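Local atomic coordinates of peptidase M16 C-terminal domain-containing protein (Enterococcus faecalis, PDB entry 3D3Y), a protein that is of unknown function but belongs to the M16 metallopeptidase family and may bind a metal ion. Residues L275-G280 against E351-M356. Sequence-based numbering, arbitrary orientation.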
loop_
_atom_site.group_PDB
_atom_site.type_symbol
_atom_site.label_atom_id
_atom_site.label_comp_id
_atom_site.label_asym_id
_atom_site.label_seq_id
_atom_site.Cartn_x
_atom_site.Cartn_y
_atom_site.Cartn_z
ATOM N N LEU A 275 -18.910 6.478 -0.342
ATOM C CA LEU A 275 -18.372 5.159 0.076
ATOM C C LEU A 275 -17.553 5.286 1.363
ATOM O O LEU A 275 -17.649 4.445 2.269
ATOM C CB LEU A 275 -17.544 4.536 -1.050
ATOM C CG LEU A 275 -16.746 3.273 -0.680
ATOM C CD1 LEU A 275 -17.738 2.129 -0.454
ATOM C CD2 LEU A 275 -15.777 2.938 -1.837
ATOM N N GLN A 276 -16.793 6.380 1.468
ATOM C CA GLN A 276 -16.029 6.661 2.684
ATOM C C GLN A 276 -16.986 6.639 3.900
ATOM O O GLN A 276 -16.710 6.007 4.917
ATOM C CB GLN A 276 -15.335 8.026 2.560
ATOM C CG GLN A 276 -14.260 8.118 1.465
ATOM C CD GLN A 276 -13.039 7.273 1.805
ATOM O OE1 GLN A 276 -12.757 7.005 2.985
ATOM N NE2 GLN A 276 -12.320 6.832 0.784
ATOM N N VAL A 277 -18.112 7.322 3.752
ATOM C CA VAL A 277 -19.081 7.451 4.820
ATOM C C VAL A 277 -19.818 6.133 5.010
ATOM O O VAL A 277 -19.974 5.686 6.153
ATOM C CB VAL A 277 -20.050 8.654 4.589
ATOM C CG1 VAL A 277 -21.132 8.735 5.707
ATOM C CG2 VAL A 277 -19.254 9.971 4.505
ATOM N N PHE A 278 -20.240 5.496 3.910
ATOM C CA PHE A 278 -20.926 4.196 4.029
ATOM C C PHE A 278 -20.075 3.224 4.844
ATOM O O PHE A 278 -20.574 2.547 5.758
ATOM C CB PHE A 278 -21.224 3.572 2.665
ATOM C CG PHE A 278 -21.535 2.103 2.762
ATOM C CD1 PHE A 278 -22.844 1.664 3.047
ATOM C CD2 PHE A 278 -20.522 1.155 2.613
ATOM C CE1 PHE A 278 -23.134 0.287 3.175
ATOM C CE2 PHE A 278 -20.799 -0.215 2.745
ATOM C CZ PHE A 278 -22.117 -0.651 3.009
ATOM N N ASN A 279 -18.780 3.178 4.522
ATOM C CA ASN A 279 -17.870 2.252 5.178
ATOM C C ASN A 279 -17.797 2.508 6.661
ATOM O O ASN A 279 -17.824 1.555 7.464
ATOM C CB ASN A 279 -16.455 2.271 4.582
ATOM C CG ASN A 279 -15.537 1.290 5.302
ATOM O OD1 ASN A 279 -14.544 1.690 5.952
ATOM N ND2 ASN A 279 -15.893 0.012 5.233
ATOM N N GLY A 280 -17.717 3.788 7.036
ATOM C CA GLY A 280 -17.688 4.163 8.442
ATOM C C GLY A 280 -18.934 3.730 9.193
ATOM O O GLY A 280 -18.832 3.286 10.334
ATOM N N GLU A 351 -23.019 11.642 11.540
ATOM C CA GLU A 351 -22.279 12.781 12.081
ATOM C C GLU A 351 -20.958 12.294 12.686
ATOM O O GLU A 351 -19.896 12.866 12.419
ATOM C CB GLU A 351 -23.096 13.516 13.177
ATOM C CG GLU A 351 -24.311 14.351 12.679
ATOM C CD GLU A 351 -25.108 15.052 13.836
ATOM O OE1 GLU A 351 -24.933 14.692 15.043
ATOM O OE2 GLU A 351 -25.905 15.978 13.528
ATOM N N GLN A 352 -21.024 11.228 13.489
ATOM C CA GLN A 352 -19.808 10.644 14.046
ATOM C C GLN A 352 -18.862 10.111 12.981
ATOM O O GLN A 352 -17.662 10.273 13.090
ATOM C CB GLN A 352 -20.126 9.518 15.033
ATOM C CG GLN A 352 -20.484 10.005 16.403
ATOM C CD GLN A 352 -20.339 8.881 17.408
ATOM O OE1 GLN A 352 -21.305 8.170 17.680
ATOM N NE2 GLN A 352 -19.113 8.669 17.914
ATOM N N THR A 353 -19.411 9.484 11.944
ATOM C CA THR A 353 -18.587 8.991 10.830
ATOM C C THR A 353 -17.881 10.149 10.117
ATOM O O THR A 353 -16.675 10.081 9.895
ATOM C CB THR A 353 -19.426 8.165 9.848
ATOM O OG1 THR A 353 -19.988 7.057 10.567
ATOM C CG2 THR A 353 -18.588 7.681 8.663
ATOM N N LYS A 354 -18.621 11.213 9.785
ATOM C CA LYS A 354 -18.012 12.385 9.123
ATOM C C LYS A 354 -16.896 13.035 9.985
ATOM O O LYS A 354 -15.807 13.324 9.484
ATOM C CB LYS A 354 -19.065 13.407 8.703
ATOM C CG LYS A 354 -20.073 12.895 7.634
ATOM C CD LYS A 354 -21.118 13.951 7.307
ATOM C CE LYS A 354 -21.919 13.535 6.076
ATOM N NZ LYS A 354 -22.999 14.508 5.723
ATOM N N ALA A 355 -17.156 13.203 11.286
ATOM C CA ALA A 355 -16.170 13.784 12.218
ATOM C C ALA A 355 -14.858 12.983 12.227
ATOM O O ALA A 355 -13.761 13.550 12.103
ATOM C CB ALA A 355 -16.771 13.862 13.655
HETATM N N MSE A 356 -14.979 11.659 12.317
HETATM C CA MSE A 356 -13.793 10.805 12.404
HETATM C C MSE A 356 -13.039 10.756 11.076
HETATM O O MSE A 356 -11.825 10.760 11.066
HETATM C CB MSE A 356 -14.146 9.398 12.919
HETATM C CG MSE A 356 -14.466 9.417 14.431
HETATM SE SE MSE A 356 -14.951 7.681 15.122
HETATM C CE MSE A 356 -13.144 6.938 15.250
#
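T353 lays its methyl group over the backbone of helix 272-284, filling the notch between V277 and G280, one helical turn apart. It is a worked example of how a glycine makes room for a side chain from a crossing helix in an alpha/beta domain of the M16 peptidase type: helix 272-284 rests on strand 303-309, where L275, Q276 and N279 touch I308, and helix 347-364 crosses it. The axes of 275-280 and 351-356 pass 9.1 Å apart, with 117° between their directions, a steep crossing that confines the contact to a few residues. With no side chain on G280, its CA comes within 5.5 Å of T353 CA, the nearest such pair here.

The threonine rotamer divides the labour of its two branches. CG2 is set opposite the backbone N (chi1 -59° for OG1) and reaches G280 CA at 3.6 Å and the carbonyl oxygen V277 O at 3.5 Å. The hydroxyl OG1 passes beside the G280 carbonyl without bonding to it; it donates to E349 O, one turn back in its own helix, and shares a second hydrogen bond with H287 NE2, which by elimination would be the donor.

The V277 side chain flanks the methyl. Its CG1 meets T353 CG2 at 4.0 Å, the two side chains crossing at a slant, and the valine also touches I403 of helix 400-409. Beyond it K354 lies extended, its NZ hydrogen-bonded to N396 O and V398 O, and its aliphatic stem grazes the valine, with K354 CG 4.4 Å from V277 CG2.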